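Local coordinates for protein ORF 37 (Human herpesvirus 8 type M, PDB 3FHD) that cleaves DNA as a metal-dependent endonuclease and exonuclease, processing branched or non-linear viral DNA intermediates so that unit-length linear genomes can be packaged, at residues Gly163-Ser167 with Ser168-Trp172; Ser404-Glu407 with Glu408-Leu412; Pro82-Arg85 with Met86-Asn89. All blocks are in the same frame, centred on the assembly; numbering follows the deposited sequence.

Interaction 1: residues Gly163-Ser167 with Ser168-Trp172. With SO4 (sulfate ion), chain B.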
loop_
_atom_site.group_PDB
_atom_site.type_symbol
_atom_site.label_atom_id
_atom_site.label_comp_id
_atom_site.label_asym_id
_atom_site.label_seq_id
_atom_site.Cartn_x
_atom_site.Cartn_y
_atom_site.Cartn_z
ATOM N N GLY A 163 -13.860 -0.044 5.756
ATOM C CA GLY A 163 -14.814 0.059 4.650
ATOM C C GLY A 163 -14.160 0.131 3.271
ATOM O O GLY A 163 -14.824 0.300 2.262
ATOM N N ILE A 164 -12.847 -0.000 3.246
ATOM C CA ILE A 164 -12.132 0.163 2.008
ATOM C C ILE A 164 -11.376 -1.110 1.669
ATOM O O ILE A 164 -10.771 -1.704 2.561
ATOM C CB ILE A 164 -11.073 1.319 2.142
ATOM C CG1 ILE A 164 -11.764 2.675 2.366
ATOM C CG2 ILE A 164 -10.159 1.330 0.940
ATOM C CD1 ILE A 164 -12.068 3.466 1.101
ATOM N N ILE A 165 -11.353 -1.488 0.387
ATOM C CA ILE A 165 -10.489 -2.571 -0.058
ATOM C C ILE A 165 -9.123 -1.918 -0.368
ATOM O O ILE A 165 -8.990 -1.202 -1.359
ATOM C CB ILE A 165 -11.030 -3.284 -1.277
ATOM C CG1 ILE A 165 -12.304 -4.101 -0.923
ATOM C CG2 ILE A 165 -9.948 -4.283 -1.842
ATOM C CD1 ILE A 165 -13.115 -4.556 -2.171
ATOM N N SER A 166 -8.165 -2.123 0.538
ATOM C CA SER A 166 -6.843 -1.516 0.443
ATOM C C SER A 166 -5.945 -2.497 -0.290
ATOM O O SER A 166 -6.345 -3.634 -0.512
ATOM C CB SER A 166 -6.309 -1.230 1.847
ATOM O OG SER A 166 -6.199 -2.447 2.588
ATOM N N SER A 167 -4.730 -2.078 -0.676
ATOM C CA SER A 167 -3.871 -2.968 -1.434
ATOM C C SER A 167 -3.399 -4.240 -0.722
ATOM O O SER A 167 -3.201 -5.250 -1.374
ATOM C CB SER A 167 -2.694 -2.197 -2.074
ATOM O OG SER A 167 -1.688 -1.922 -1.102
ATOM N N SER A 168 -3.275 -4.207 0.596
ATOM C CA SER A 168 -2.974 -5.395 1.406
ATOM C C SER A 168 -4.142 -6.404 1.474
ATOM O O SER A 168 -3.938 -7.540 1.876
ATOM C CB SER A 168 -2.622 -4.942 2.849
ATOM O OG SER A 168 -3.752 -4.319 3.436
ATOM N N LYS A 169 -5.352 -5.966 1.113
ATOM C CA LYS A 169 -6.561 -6.819 1.096
ATOM C C LYS A 169 -7.019 -7.131 -0.333
ATOM O O LYS A 169 -7.988 -7.859 -0.529
ATOM C CB LYS A 169 -7.722 -6.125 1.801
ATOM C CG LYS A 169 -7.548 -6.030 3.336
ATOM C CD LYS A 169 -8.739 -5.345 3.936
ATOM C CE LYS A 169 -8.384 -4.782 5.277
ATOM N NZ LYS A 169 -9.628 -4.642 6.083
ATOM N N PHE A 170 -6.339 -6.608 -1.335
ATOM C CA PHE A 170 -6.862 -6.758 -2.716
ATOM C C PHE A 170 -6.915 -8.225 -3.241
ATOM O O PHE A 170 -7.909 -8.654 -3.843
ATOM C CB PHE A 170 -6.154 -5.795 -3.688
ATOM C CG PHE A 170 -6.798 -5.763 -5.057
ATOM C CD1 PHE A 170 -8.041 -5.169 -5.230
ATOM C CD2 PHE A 170 -6.174 -6.349 -6.142
ATOM C CE1 PHE A 170 -8.670 -5.157 -6.506
ATOM C CE2 PHE A 170 -6.775 -6.348 -7.430
ATOM C CZ PHE A 170 -8.031 -5.753 -7.611
ATOM N N HIS A 171 -5.853 -8.993 -3.021
ATOM C CA HIS A 171 -5.866 -10.405 -3.364
ATOM C C HIS A 171 -7.037 -11.151 -2.679
ATOM O O HIS A 171 -7.765 -11.895 -3.355
ATOM C CB HIS A 171 -4.517 -11.070 -3.046
ATOM C CG HIS A 171 -4.491 -12.542 -3.357
ATOM N ND1 HIS A 171 -4.590 -13.510 -2.383
ATOM C CD2 HIS A 171 -4.395 -13.200 -4.534
ATOM C CE1 HIS A 171 -4.564 -14.708 -2.950
ATOM N NE2 HIS A 171 -4.446 -14.545 -4.255
ATOM N N TRP A 172 -7.227 -10.915 -1.377
ATOM C CA TRP A 172 -8.316 -11.533 -0.581
ATOM C C TRP A 172 -9.691 -11.175 -1.213
ATOM O O TRP A 172 -10.553 -12.063 -1.403
ATOM C CB TRP A 172 -8.202 -11.123 0.902
ATOM C CG TRP A 172 -9.440 -11.362 1.682
ATOM C CD1 TRP A 172 -9.831 -12.536 2.285
ATOM C CD2 TRP A 172 -10.485 -10.419 1.902
ATOM N NE1 TRP A 172 -11.086 -12.375 2.858
ATOM C CE2 TRP A 172 -11.492 -11.077 2.649
ATOM C CE3 TRP A 172 -10.677 -9.067 1.521
ATOM C CZ2 TRP A 172 -12.656 -10.428 3.048
ATOM C CZ3 TRP A 172 -11.830 -8.416 1.936
ATOM C CH2 TRP A 172 -12.821 -9.120 2.667
HETATM S S SO4 B . -2.146 -0.685 1.983
HETATM O O1 SO4 B . -3.168 -1.630 2.405
HETATM O O2 SO4 B . -0.858 -1.383 1.905
HETATM O O3 SO4 B . -2.549 -0.215 0.674
HETATM O O4 SO4 B . -2.146 0.457 2.860
HETATM O O HOH W 1 -11.075 -2.534 5.114
HETATM O O HOH W 2 -3.303 -8.107 -2.024
#

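Interaction 2: residues Ser404-Glu407 with Glu408-Leu412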
loop_
_atom_site.group_PDB
_atom_site.type_symbol
_atom_site.label_atom_id
_atom_site.label_comp_id
_atom_site.label_asym_id
_atom_site.label_seq_id
_atom_site.Cartn_x
_atom_site.Cartn_y
_atom_site.Cartn_z
ATOM N N SER A 404 -3.293 1.104 -10.067
ATOM C CA SER A 404 -4.598 1.638 -10.466
ATOM C C SER A 404 -4.883 2.983 -9.770
ATOM O O SER A 404 -5.371 3.934 -10.428
ATOM C CB SER A 404 -5.697 0.628 -10.096
ATOM O OG SER A 404 -5.539 -0.524 -10.914
ATOM N N ILE A 405 -4.554 3.064 -8.476
ATOM C CA ILE A 405 -4.762 4.297 -7.711
ATOM C C ILE A 405 -3.790 5.392 -8.148
ATOM O O ILE A 405 -4.211 6.530 -8.371
ATOM C CB ILE A 405 -4.734 4.116 -6.184
ATOM C CG1 ILE A 405 -5.909 3.221 -5.704
ATOM C CG2 ILE A 405 -4.644 5.512 -5.450
ATOM C CD1 ILE A 405 -7.275 3.752 -6.078
ATOM N N VAL A 406 -2.509 5.058 -8.285
ATOM C CA VAL A 406 -1.522 6.032 -8.824
ATOM C C VAL A 406 -1.942 6.608 -10.189
ATOM O O VAL A 406 -1.839 7.815 -10.456
ATOM C CB VAL A 406 -0.093 5.413 -8.918
ATOM C CG1 VAL A 406 0.825 6.342 -9.698
ATOM C CG2 VAL A 406 0.498 5.220 -7.547
ATOM N N GLU A 407 -2.365 5.727 -11.100
ATOM C CA GLU A 407 -2.765 6.156 -12.442
ATOM C C GLU A 407 -4.063 6.966 -12.500
ATOM O O GLU A 407 -4.189 7.882 -13.322
ATOM C CB GLU A 407 -2.766 4.961 -13.397
ATOM C CG GLU A 407 -1.321 4.531 -13.716
ATOM C CD GLU A 407 -1.187 3.085 -14.168
ATOM O OE1 GLU A 407 -2.219 2.494 -14.607
ATOM O OE2 GLU A 407 -0.044 2.545 -14.075
ATOM N N GLU A 408 -4.987 6.648 -11.602
ATOM C CA GLU A 408 -6.206 7.454 -11.367
ATOM C C GLU A 408 -5.860 8.893 -10.946
ATOM O O GLU A 408 -6.382 9.838 -11.536
ATOM C CB GLU A 408 -7.092 6.751 -10.315
ATOM C CG GLU A 408 -8.488 7.415 -10.008
ATOM C CD GLU A 408 -9.246 6.622 -8.912
ATOM O OE1 GLU A 408 -8.803 5.513 -8.593
ATOM O OE2 GLU A 408 -10.281 7.081 -8.356
ATOM N N TYR A 409 -4.970 9.058 -9.964
ATOM C CA TYR A 409 -4.554 10.390 -9.491
ATOM C C TYR A 409 -3.813 11.172 -10.606
ATOM O O TYR A 409 -4.093 12.342 -10.844
ATOM C CB TYR A 409 -3.646 10.254 -8.262
ATOM C CG TYR A 409 -4.355 10.070 -6.919
ATOM C CD1 TYR A 409 -4.135 10.985 -5.871
ATOM C CD2 TYR A 409 -5.253 9.034 -6.699
ATOM C CE1 TYR A 409 -4.764 10.819 -4.609
ATOM C CE2 TYR A 409 -5.922 8.877 -5.439
ATOM C CZ TYR A 409 -5.671 9.781 -4.400
ATOM O OH TYR A 409 -6.267 9.629 -3.142
ATOM N N ILE A 410 -2.884 10.520 -11.301
ATOM C CA ILE A 410 -2.227 11.132 -12.473
ATOM C C ILE A 410 -3.255 11.597 -13.529
ATOM O O ILE A 410 -3.041 12.606 -14.191
ATOM C CB ILE A 410 -1.216 10.140 -13.126
ATOM C CG1 ILE A 410 -0.013 9.975 -12.231
ATOM C CG2 ILE A 410 -0.763 10.641 -14.560
ATOM C CD1 ILE A 410 0.876 8.792 -12.604
ATOM N N GLY A 411 -4.345 10.832 -13.693
ATOM C CA GLY A 411 -5.405 11.113 -14.677
ATOM C C GLY A 411 -6.207 12.347 -14.299
ATOM O O GLY A 411 -6.641 13.117 -15.175
ATOM N N LEU A 412 -6.391 12.553 -13.000
ATOM C CA LEU A 412 -7.115 13.705 -12.462
ATOM C C LEU A 412 -6.253 14.953 -12.262
ATOM O O LEU A 412 -6.801 16.048 -12.177
ATOM C CB LEU A 412 -7.824 13.351 -11.143
ATOM C CG LEU A 412 -9.044 12.447 -11.280
ATOM C CD1 LEU A 412 -9.400 11.736 -9.991
ATOM C CD2 LEU A 412 -10.243 13.290 -11.839
#

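Interaction 3: residues Pro82-Arg85 with Met86-Asn89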
loop_
_atom_site.group_PDB
_atom_site.type_symbol
_atom_site.label_atom_id
_atom_site.label_comp_id
_atom_site.label_asym_id
_atom_site.label_seq_id
_atom_site.Cartn_x
_atom_site.Cartn_y
_atom_site.Cartn_z
ATOM N N PRO A 82 -19.082 7.542 -5.216
ATOM C CA PRO A 82 -18.339 7.869 -3.990
ATOM C C PRO A 82 -18.965 8.922 -3.046
ATOM O O PRO A 82 -18.326 9.274 -2.051
ATOM C CB PRO A 82 -17.035 8.396 -4.553
ATOM C CG PRO A 82 -17.488 9.155 -5.801
ATOM C CD PRO A 82 -18.616 8.354 -6.363
ATOM N N ALA A 83 -20.169 9.430 -3.345
ATOM C CA ALA A 83 -20.736 10.562 -2.607
ATOM C C ALA A 83 -20.848 10.315 -1.097
ATOM O O ALA A 83 -20.561 11.199 -0.295
ATOM C CB ALA A 83 -22.124 11.011 -3.211
ATOM N N LEU A 84 -21.285 9.122 -0.710
ATOM C CA LEU A 84 -21.454 8.846 0.728
ATOM C C LEU A 84 -20.075 8.744 1.456
ATOM O O LEU A 84 -19.936 9.135 2.621
ATOM C CB LEU A 84 -22.318 7.587 0.908
ATOM C CG LEU A 84 -22.685 7.148 2.321
ATOM C CD1 LEU A 84 -23.287 8.311 3.139
ATOM C CD2 LEU A 84 -23.627 5.928 2.271
ATOM N N ARG A 85 -19.068 8.248 0.746
ATOM C CA ARG A 85 -17.680 8.224 1.256
ATOM C C ARG A 85 -17.133 9.662 1.467
ATOM O O ARG A 85 -16.460 9.915 2.476
ATOM C CB ARG A 85 -16.778 7.439 0.277
ATOM C CG ARG A 85 -15.350 7.219 0.778
ATOM C CD ARG A 85 -15.293 6.361 2.020
ATOM N NE ARG A 85 -13.951 6.415 2.632
ATOM C CZ ARG A 85 -13.513 5.599 3.588
ATOM N NH1 ARG A 85 -14.269 4.600 3.998
ATOM N NH2 ARG A 85 -12.283 5.765 4.082
ATOM N N MET A 86 -17.432 10.565 0.521
ATOM C CA MET A 86 -17.082 12.004 0.636
ATOM C C MET A 86 -17.764 12.622 1.858
ATOM O O MET A 86 -17.113 13.308 2.642
ATOM C CB MET A 86 -17.463 12.787 -0.639
ATOM C CG MET A 86 -16.521 12.548 -1.824
ATOM S SD MET A 86 -14.765 12.883 -1.514
ATOM C CE MET A 86 -14.140 11.436 -2.252
ATOM N N ALA A 87 -19.055 12.318 2.047
ATOM C CA ALA A 87 -19.829 12.764 3.239
ATOM C C ALA A 87 -19.160 12.297 4.544
ATOM O O ALA A 87 -18.969 13.093 5.481
ATOM C CB ALA A 87 -21.264 12.223 3.171
ATOM N N TYR A 88 -18.831 11.008 4.607
ATOM C CA TYR A 88 -18.070 10.442 5.739
ATOM C C TYR A 88 -16.750 11.179 5.979
ATOM O O TYR A 88 -16.446 11.530 7.132
ATOM C CB TYR A 88 -17.770 8.943 5.516
ATOM C CG TYR A 88 -16.714 8.400 6.477
ATOM C CD1 TYR A 88 -16.983 8.280 7.835
ATOM C CD2 TYR A 88 -15.435 8.053 6.009
ATOM C CE1 TYR A 88 -16.000 7.802 8.746
ATOM C CE2 TYR A 88 -14.436 7.596 6.902
ATOM C CZ TYR A 88 -14.749 7.452 8.260
ATOM O OH TYR A 88 -13.776 7.002 9.130
ATOM N N ASN A 89 -15.964 11.401 4.910
ATOM C CA ASN A 89 -14.681 12.130 5.052
ATOM C C ASN A 89 -14.908 13.481 5.744
ATOM O O ASN A 89 -14.163 13.877 6.638
ATOM C CB ASN A 89 -13.981 12.349 3.708
ATOM C CG ASN A 89 -13.078 11.151 3.305
ATOM O OD1 ASN A 89 -11.857 11.282 3.225
ATOM N ND2 ASN A 89 -13.672 9.999 3.094
#

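Interaction 1: residues Gly163-Ser167 with Ser168-Trp172
From Ser166 the backbone leaves a short strand and turns into a helix: Lys169 N donates to Ser166 O at 3.0 Å, and Phe170 N makes a weak bond to Ser167 O. Three consecutive serines face a sulfate, probably from the crystallisation liquor, and Ser167 and Ser168 bind it through their hydroxyls and backbone N-H groups; any bond from Ser166 OG is weak and not settled. Ser167 OG meets SO4 O3 at 2.6 Å and Ser168 OG meets SO4 O1 at 2.9 Å, while Ser168 N also donates to SO4 O1, at 3.2 Å and nearly straight (164°). All three hydroxyls stand between their own backbone N and carbonyl carbon (chi1 61° to 78°), which turns those of Ser167 and Ser168 to the anion. Peptide N-H groups and hydroxyls gathered before the first turn of a helix illustrate how an N-terminal end can hold an anion; Arg161 and Ser241 complete the site. Lys169 runs back, extended, alongside Ser166, and NZ shares water 1 with Ile164 O while also bonding Lys182 O. A second water joins Ser167 O to His171 N. On the apolar side, Ile165 CG2 sits at the edge of the Phe170 ring, 4.0 Å from CD1. Strand 165-166 runs parallel to strand 238-240, whose Phe238 touches both Ile165 and Phe170, and the Phe170 ring packs against helices 394-412 and 468-489.

Interaction 2: residues Ser404-Glu407 with Glu408-Leu412
Ile405 lies beside Tyr409, one turn further along the same alpha-helix, 394-412, and the two side chains point the same way. The methyl CG2 of Ile405 makes the contact, 3.6 Å from Tyr409 CE2. Tyr409 directs its ring back along this flank with CG anti to its carbonyl carbon (chi1 -83°), and CD2 comes 3.2 Å from Ile405 O. The hydroxyl bonds Gln231 O, and His138 of helix 134-147 meets the ring edge-to-face. The other branch of Ile405 serves a different neighbour: CD1 lies 3.4 Å from Glu408 OE1, with the two chains side by side. Glu408 is extended throughout (chi1 -176°), and its second oxygen, OE2, accepts from Ser232 OG and Gln234 N, so the carboxylate is held by the loop after strand 230-231. Glu407 faces elsewhere, its carboxylate shared between a salt bridge to Lys471 and a hydrogen bond from Tyr424 OH. Residues four apart share a flank of the helix, while the turn of about 100° per residue sends Glu407, Glu408 and Tyr409 to different neighbours. Regular backbone bonds maintain this spacing, among them Ile410 N to Val406 O at 3.0 Å. Beside that bond, the side chains of the same two residues meet obliquely, Val406 CG1 standing 3.8 Å from Ile410 CD1.

Interaction 3: residues Pro82-Arg85 with Met86-Asn89
Arg85 lays its guanidinium alongside the Tyr88 ring, so that Tyr88 CD2 stands over the centre of one guanidinium face, 3.9 Å from CZ of Arg85. The planes are 57° apart, which makes this a tilted contact rather than a flat stack. A bend at chi2 (64°) swings the otherwise extended arginine towards Tyr88, and its nitrogens are then held by Gln231 OE1 and by the carbonyls of Leu160 and Asp162; Phe59 adds a cation-pi contact. Tyr88 OH bonds Leu57 O. In the first turns of helix 83-100, which follows a cis-peptide proline, the usual i to i+4 bonds run from Met86 N to Pro82 O through to Asn89 N to Arg85 O. Arg85 O takes a second donor as well: Asn89 ND2 reaches it at 2.9 Å, from the face of the carbonyl plane opposite to the one used by Asn89 N. The same amide nitrogen lies 3.6 Å from Arg85 NE, while Asn89 OD1 accepts from Gln231 NE2, so that one glutamine side chain bonds both residues. On other sides of the helix Met86 packs against helix 134-147, and Leu84 CD1 lies 4.4 Å from Ala87 CB near Tyr126 of helix 122-130.

All three local contacts lie in one nuclease of the PD-(D/E)XK superfamily. Interaction 1 lies nearest the metal centre: the Ser167 side chain is about 5 Å from that of Glu266, a magnesium ligand, and about 8 Å from the magnesium ion. Interaction 2, whose Val406 side chain is about 14 Å from the ion, belongs to the helix that also packs on Phe170 of interaction 1, though the nearest atoms of the two contacts are about 7 Å apart. Interaction 3 is remote from the annotated sites but touches interaction 1, with Ile164 CG1 3.6 Å from Arg85 NH1. Gln231 bonds Tyr409 through its backbone O and Arg85 and Asn89 through its side chain, bridging interactions 2 and 3, whose centres are about 19 Å apart.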